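Long-range contact in TouB protein (Pseudomonas stutzeri, PDB 2INC), which is a small ubiquitin-like component of toluene o-xylene monooxygenase, a system that probably hydroxylates aromatic hydrocarbons: residues C[6-19]-C[31-44]. Sequence-based numbering, arbitrary orientation.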
loop_
_atom_site.group_PDB
_atom_site.type_symbol
_atom_site.label_atom_id
_atom_site.label_comp_id
_atom_site.label_asym_id
_atom_site.label_seq_id
_atom_site.Cartn_x
_atom_site.Cartn_y
_atom_site.Cartn_z
ATOM N N SER C 6 -47.175 -10.608 -26.164
ATOM C CA SER C 6 -48.067 -9.464 -26.151
ATOM C C SER C 6 -47.261 -8.204 -26.145
ATOM O O SER C 6 -46.516 -7.991 -25.205
ATOM C CB SER C 6 -48.874 -9.533 -24.844
ATOM O OG SER C 6 -49.554 -8.307 -24.608
ATOM N N ASN C 7 -47.415 -7.385 -27.186
ATOM C CA ASN C 7 -46.842 -6.066 -27.297
ATOM C C ASN C 7 -48.019 -5.065 -27.093
ATOM O O ASN C 7 -48.727 -4.695 -28.043
ATOM C CB ASN C 7 -46.245 -5.890 -28.713
ATOM C CG ASN C 7 -45.438 -4.617 -28.863
ATOM O OD1 ASN C 7 -44.966 -4.039 -27.878
ATOM N ND2 ASN C 7 -45.252 -4.181 -30.097
ATOM N N PHE C 8 -48.226 -4.656 -25.847
ATOM C CA PHE C 8 -49.413 -3.909 -25.471
ATOM C C PHE C 8 -49.214 -2.414 -25.720
ATOM O O PHE C 8 -48.132 -1.867 -25.405
ATOM C CB PHE C 8 -49.758 -4.189 -24.013
ATOM C CG PHE C 8 -51.205 -3.925 -23.695
ATOM C CD1 PHE C 8 -52.129 -4.975 -23.696
ATOM C CD2 PHE C 8 -51.654 -2.636 -23.422
ATOM C CE1 PHE C 8 -53.487 -4.747 -23.403
ATOM C CE2 PHE C 8 -53.016 -2.403 -23.148
ATOM C CZ PHE C 8 -53.919 -3.460 -23.156
ATOM N N GLU C 9 -50.225 -1.742 -26.302
ATOM C CA GLU C 9 -50.021 -0.352 -26.707
ATOM C C GLU C 9 -49.692 0.478 -25.491
ATOM O O GLU C 9 -50.298 0.292 -24.416
ATOM C CB GLU C 9 -51.239 0.231 -27.422
ATOM C CG GLU C 9 -51.067 1.686 -27.808
ATOM C CD GLU C 9 -52.201 2.188 -28.721
ATOM O OE1 GLU C 9 -53.169 1.433 -28.983
ATOM O OE2 GLU C 9 -52.114 3.347 -29.164
ATOM N N ARG C 10 -48.678 1.330 -25.657
ATOM C CA ARG C 10 -48.189 2.238 -24.594
ATOM C C ARG C 10 -47.392 1.595 -23.449
ATOM O O ARG C 10 -46.868 2.320 -22.592
ATOM C CB ARG C 10 -49.352 3.051 -24.012
ATOM C CG ARG C 10 -50.077 3.862 -25.069
ATOM C CD ARG C 10 -51.256 4.537 -24.432
ATOM N NE ARG C 10 -50.750 5.600 -23.581
ATOM C CZ ARG C 10 -50.484 6.828 -24.012
ATOM N NH1 ARG C 10 -50.732 7.161 -25.291
ATOM N NH2 ARG C 10 -49.983 7.718 -23.160
ATOM N N ASP C 11 -47.362 0.260 -23.383
ATOM C CA ASP C 11 -46.406 -0.444 -22.513
ATOM C C ASP C 11 -44.961 -0.315 -23.090
ATOM O O ASP C 11 -44.762 0.173 -24.223
ATOM C CB ASP C 11 -46.795 -1.911 -22.349
ATOM C CG ASP C 11 -46.384 -2.482 -20.979
ATOM O OD1 ASP C 11 -45.470 -1.936 -20.310
ATOM O OD2 ASP C 11 -46.968 -3.503 -20.557
ATOM N N PHE C 12 -43.967 -0.799 -22.339
ATOM C CA PHE C 12 -42.546 -0.656 -22.742
ATOM C C PHE C 12 -41.916 -1.985 -23.074
ATOM O O PHE C 12 -40.777 -2.004 -23.531
ATOM C CB PHE C 12 -41.717 -0.022 -21.620
ATOM C CG PHE C 12 -41.264 -1.015 -20.580
ATOM C CD1 PHE C 12 -39.910 -1.428 -20.515
ATOM C CD2 PHE C 12 -42.172 -1.580 -19.692
ATOM C CE1 PHE C 12 -39.471 -2.352 -19.563
ATOM C CE2 PHE C 12 -41.724 -2.496 -18.705
ATOM C CZ PHE C 12 -40.361 -2.888 -18.664
ATOM N N VAL C 13 -42.649 -3.081 -22.846
ATOM C CA VAL C 13 -42.067 -4.415 -22.911
ATOM C C VAL C 13 -43.017 -5.412 -23.543
ATOM O O VAL C 13 -44.221 -5.348 -23.322
ATOM C CB VAL C 13 -41.645 -4.875 -21.503
ATOM C CG1 VAL C 13 -42.856 -5.221 -20.604
ATOM C CG2 VAL C 13 -40.624 -6.000 -21.586
ATOM N N ILE C 14 -42.471 -6.333 -24.336
ATOM C CA ILE C 14 -43.236 -7.472 -24.867
ATOM C C ILE C 14 -43.215 -8.582 -23.807
ATOM O O ILE C 14 -42.208 -8.764 -23.074
ATOM C CB ILE C 14 -42.683 -7.926 -26.236
ATOM C CG1 ILE C 14 -42.510 -6.684 -27.169
ATOM C CG2 ILE C 14 -43.561 -8.982 -26.836
ATOM C CD1 ILE C 14 -42.166 -6.998 -28.652
ATOM N N GLN C 15 -44.357 -9.252 -23.640
ATOM C CA GLN C 15 -44.484 -10.201 -22.547
ATOM C C GLN C 15 -45.074 -11.491 -23.041
ATOM O O GLN C 15 -45.842 -11.496 -24.035
ATOM C CB GLN C 15 -45.395 -9.655 -21.462
ATOM C CG GLN C 15 -44.911 -8.383 -20.856
ATOM C CD GLN C 15 -45.908 -7.838 -19.912
ATOM O OE1 GLN C 15 -46.872 -7.159 -20.335
ATOM N NE2 GLN C 15 -45.728 -8.144 -18.605
ATOM N N LEU C 16 -44.740 -12.581 -22.342
ATOM C CA LEU C 16 -45.328 -13.876 -22.672
ATOM C C LEU C 16 -46.729 -13.968 -22.018
ATOM O O LEU C 16 -46.864 -13.753 -20.819
ATOM C CB LEU C 16 -44.429 -15.013 -22.189
ATOM C CG LEU C 16 -45.017 -16.448 -22.210
ATOM C CD1 LEU C 16 -45.237 -16.980 -23.654
ATOM C CD2 LEU C 16 -44.131 -17.386 -21.433
ATOM N N VAL C 17 -47.741 -14.301 -22.807
ATOM C CA VAL C 17 -49.124 -14.410 -22.315
ATOM C C VAL C 17 -49.698 -15.699 -22.926
ATOM O O VAL C 17 -49.849 -15.790 -24.152
ATOM C CB VAL C 17 -49.973 -13.195 -22.737
ATOM C CG1 VAL C 17 -51.412 -13.353 -22.292
ATOM C CG2 VAL C 17 -49.419 -11.920 -22.145
ATOM N N PRO C 18 -49.930 -16.716 -22.089
ATOM C CA PRO C 18 -50.616 -17.904 -22.588
ATOM C C PRO C 18 -52.082 -17.578 -22.874
ATOM O O PRO C 18 -52.744 -16.868 -22.101
ATOM C CB PRO C 18 -50.495 -18.909 -21.435
ATOM C CG PRO C 18 -50.240 -18.114 -20.224
ATOM C CD PRO C 18 -49.589 -16.816 -20.660
ATOM N N VAL C 19 -52.559 -18.011 -24.022
ATOM C CA VAL C 19 -53.963 -17.830 -24.353
ATOM C C VAL C 19 -54.488 -19.231 -24.649
ATOM O O VAL C 19 -53.730 -20.189 -24.581
ATOM C CB VAL C 19 -54.175 -16.879 -25.570
ATOM C CG1 VAL C 19 -53.706 -15.472 -25.258
ATOM C CG2 VAL C 19 -53.504 -17.396 -26.816
ATOM N N LYS C 31 -56.770 -11.159 -21.619
ATOM C CA LYS C 31 -55.665 -11.875 -21.028
ATOM C C LYS C 31 -54.379 -11.059 -21.067
ATOM O O LYS C 31 -53.677 -10.988 -20.081
ATOM C CB LYS C 31 -55.482 -13.231 -21.705
ATOM C CG LYS C 31 -56.363 -14.310 -21.071
ATOM C CD LYS C 31 -56.476 -15.505 -21.972
ATOM C CE LYS C 31 -57.168 -16.660 -21.293
ATOM N NZ LYS C 31 -57.402 -17.749 -22.302
ATOM N N CYS C 32 -54.101 -10.430 -22.193
ATOM C CA CYS C 32 -52.982 -9.491 -22.302
ATOM C C CYS C 32 -53.109 -8.282 -21.372
ATOM O O CYS C 32 -52.171 -7.966 -20.612
ATOM C CB CYS C 32 -52.854 -9.029 -23.750
ATOM S SG CYS C 32 -52.406 -10.421 -24.833
ATOM N N ALA C 33 -54.274 -7.612 -21.411
ATOM C CA ALA C 33 -54.529 -6.414 -20.621
ATOM C C ALA C 33 -54.159 -6.631 -19.177
ATOM O O ALA C 33 -53.649 -5.725 -18.533
ATOM C CB ALA C 33 -56.036 -6.010 -20.716
ATOM N N TYR C 34 -54.402 -7.839 -18.681
ATOM C CA TYR C 34 -54.136 -8.197 -17.307
ATOM C C TYR C 34 -52.669 -7.903 -16.884
ATOM O O TYR C 34 -52.376 -7.649 -15.709
ATOM C CB TYR C 34 -54.460 -9.683 -17.129
ATOM C CG TYR C 34 -54.183 -10.195 -15.750
ATOM C CD1 TYR C 34 -55.151 -10.117 -14.754
ATOM C CD2 TYR C 34 -52.951 -10.740 -15.416
ATOM C CE1 TYR C 34 -54.898 -10.577 -13.464
ATOM C CE2 TYR C 34 -52.686 -11.192 -14.113
ATOM C CZ TYR C 34 -53.670 -11.113 -13.158
ATOM O OH TYR C 34 -53.431 -11.560 -11.874
ATOM N N HIS C 35 -51.753 -7.978 -17.848
ATOM C CA HIS C 35 -50.320 -7.851 -17.567
ATOM C C HIS C 35 -49.807 -6.450 -17.872
ATOM O O HIS C 35 -48.599 -6.204 -17.742
ATOM C CB HIS C 35 -49.523 -8.904 -18.348
ATOM C CG HIS C 35 -49.777 -10.302 -17.882
ATOM N ND1 HIS C 35 -49.356 -10.775 -16.652
ATOM C CD2 HIS C 35 -50.453 -11.322 -18.463
ATOM C CE1 HIS C 35 -49.764 -12.023 -16.498
ATOM N NE2 HIS C 35 -50.432 -12.379 -17.581
ATOM N N SER C 36 -50.699 -5.525 -18.242
ATOM C CA SER C 36 -50.285 -4.175 -18.654
ATOM C C SER C 36 -51.172 -3.061 -18.108
ATOM O O SER C 36 -50.658 -2.117 -17.497
ATOM C CB SER C 36 -50.231 -4.072 -20.163
ATOM O OG SER C 36 -49.330 -5.055 -20.695
ATOM N N ILE C 37 -52.497 -3.170 -18.322
ATOM C CA ILE C 37 -53.444 -2.126 -17.854
ATOM C C ILE C 37 -53.408 -2.087 -16.324
ATOM O O ILE C 37 -53.447 -3.155 -15.668
ATOM C CB ILE C 37 -54.904 -2.343 -18.387
ATOM C CG1 ILE C 37 -54.981 -2.302 -19.926
ATOM C CG2 ILE C 37 -55.940 -1.351 -17.689
ATOM C CD1 ILE C 37 -54.769 -0.928 -20.566
ATOM N N ASN C 38 -53.324 -0.876 -15.757
ATOM C CA ASN C 38 -53.209 -0.738 -14.305
ATOM C C ASN C 38 -51.898 -1.301 -13.717
ATOM O O ASN C 38 -51.768 -1.432 -12.492
ATOM C CB ASN C 38 -54.411 -1.374 -13.583
ATOM C CG ASN C 38 -55.666 -0.543 -13.737
ATOM O OD1 ASN C 38 -55.623 0.702 -13.603
ATOM N ND2 ASN C 38 -56.778 -1.205 -14.071
ATOM N N ARG C 39 -50.948 -1.608 -14.601
ATOM C CA ARG C 39 -49.616 -1.997 -14.172
ATOM C C ARG C 39 -48.537 -0.896 -14.222
ATOM O O ARG C 39 -47.972 -0.656 -13.182
ATOM C CB ARG C 39 -49.217 -3.405 -14.675
ATOM C CG ARG C 39 -49.884 -4.547 -13.841
ATOM C CD ARG C 39 -49.445 -5.956 -14.311
ATOM N NE ARG C 39 -50.245 -7.009 -13.694
ATOM C CZ ARG C 39 -49.919 -7.629 -12.560
ATOM N NH1 ARG C 39 -48.820 -7.299 -11.910
ATOM N NH2 ARG C 39 -50.706 -8.574 -12.062
ATOM N N ARG C 40 -48.455 -0.752 -15.540
ATOM C CA ARG C 40 -48.009 0.160 -16.393
ATOM C C ARG C 40 -48.753 0.893 -17.502
ATOM O O ARG C 40 -48.129 1.653 -18.067
ATOM C CB ARG C 40 -46.841 -0.423 -17.016
ATOM C CG ARG C 40 -45.932 -0.904 -16.171
ATOM C CD ARG C 40 -44.839 -1.744 -16.869
ATOM N NE ARG C 40 -44.887 -3.019 -16.281
ATOM C CZ ARG C 40 -45.236 -4.129 -16.802
ATOM N NH1 ARG C 40 -45.455 -4.323 -18.056
ATOM N NH2 ARG C 40 -45.159 -5.014 -16.023
ATOM N N VAL C 41 -50.008 0.709 -17.840
ATOM C CA VAL C 41 -50.711 1.509 -18.826
ATOM C C VAL C 41 -52.041 1.882 -18.149
ATOM O O VAL C 41 -52.622 1.051 -17.412
ATOM C CB VAL C 41 -50.965 0.686 -20.106
ATOM C CG1 VAL C 41 -51.631 1.552 -21.155
ATOM C CG2 VAL C 41 -49.652 0.107 -20.648
ATOM N N HIS C 42 -52.488 3.131 -18.340
ATOM C CA HIS C 42 -53.788 3.582 -17.790
ATOM C C HIS C 42 -54.879 3.019 -18.680
ATOM O O HIS C 42 -54.690 2.957 -19.885
ATOM C CB HIS C 42 -53.939 5.103 -17.820
ATOM C CG HIS C 42 -52.911 5.858 -17.032
ATOM N ND1 HIS C 42 -51.763 6.375 -17.606
ATOM C CD2 HIS C 42 -52.866 6.203 -15.720
ATOM C CE1 HIS C 42 -51.059 7.007 -16.681
ATOM N NE2 HIS C 42 -51.702 6.913 -15.526
ATOM N N PRO C 43 -56.040 2.644 -18.093
ATOM C CA PRO C 43 -57.240 2.271 -18.872
ATOM C C PRO C 43 -57.656 3.347 -19.892
ATOM O O PRO C 43 -57.341 4.549 -19.721
ATOM C CB PRO C 43 -58.333 2.169 -17.811
ATOM C CG PRO C 43 -57.605 1.879 -16.516
ATOM C CD PRO C 43 -56.269 2.570 -16.631
ATOM N N GLN C 44 -58.341 2.920 -20.949
ATOM C CA GLN C 44 -58.959 3.847 -21.882
ATOM C C GLN C 44 -60.368 3.326 -22.174
ATOM O O GLN C 44 -60.573 2.673 -23.209
ATOM C CB GLN C 44 -58.166 3.942 -23.177
ATOM C CG GLN C 44 -56.819 4.601 -23.044
ATOM C CD GLN C 44 -56.198 4.932 -24.394
ATOM O OE1 GLN C 44 -56.901 5.256 -25.358
ATOM N NE2 GLN C 44 -54.864 4.847 -24.471
HETATM O O HOH W 1 -49.656 -7.342 -22.214
HETATM O O HOH W 2 -47.954 3.773 -20.593
#
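The carboxylate oxygen OD2 of D11 is gripped by two groups of 31-44: S36 OG donates to its anti lone pair at 2.8 Å, and R40 NH1 closes a salt bridge to it at 3.0 Å. This knot ties the hairpin of strands 2-8 and 14-19 to the end of helix 25-33 and the loop after it, the beta-hairpin and helix of a ubiquitin-like fold. The same R40 NH1 makes a weak but nearly straight bond to D11 OD1 (170°), carboxylate and guanidinium planes lying 33° apart. D11 OD1 also takes the backbone N-H of F12 at 2.8 Å, which fixes the carboxylate from its own loop. An alanine in place of D11 would remove all these acceptors and would probably leave the R40 guanidinium without its countercharge and free to swing. With CG anti to the backbone N (chi1 -157°), the F8 ring is turned toward A33, S36 and I37, its CE1 3.4 Å from A33 CA. S36 CB sits over one face in a CH-pi contact, 4.0 Å from the centroid, while I37 CD1 packs on F8 CE2 at 3.5 Å; L49 and I79 of the sheet also touch this ring. Farther along the hairpin, V17 CG1 packs against C32 SG. A water joins the two sides: it donates to S36 OG, is hydrogen-bonded to S6 OG at 2.6 Å, and lies 3.0 Å from C32 O, to which it may donate as well.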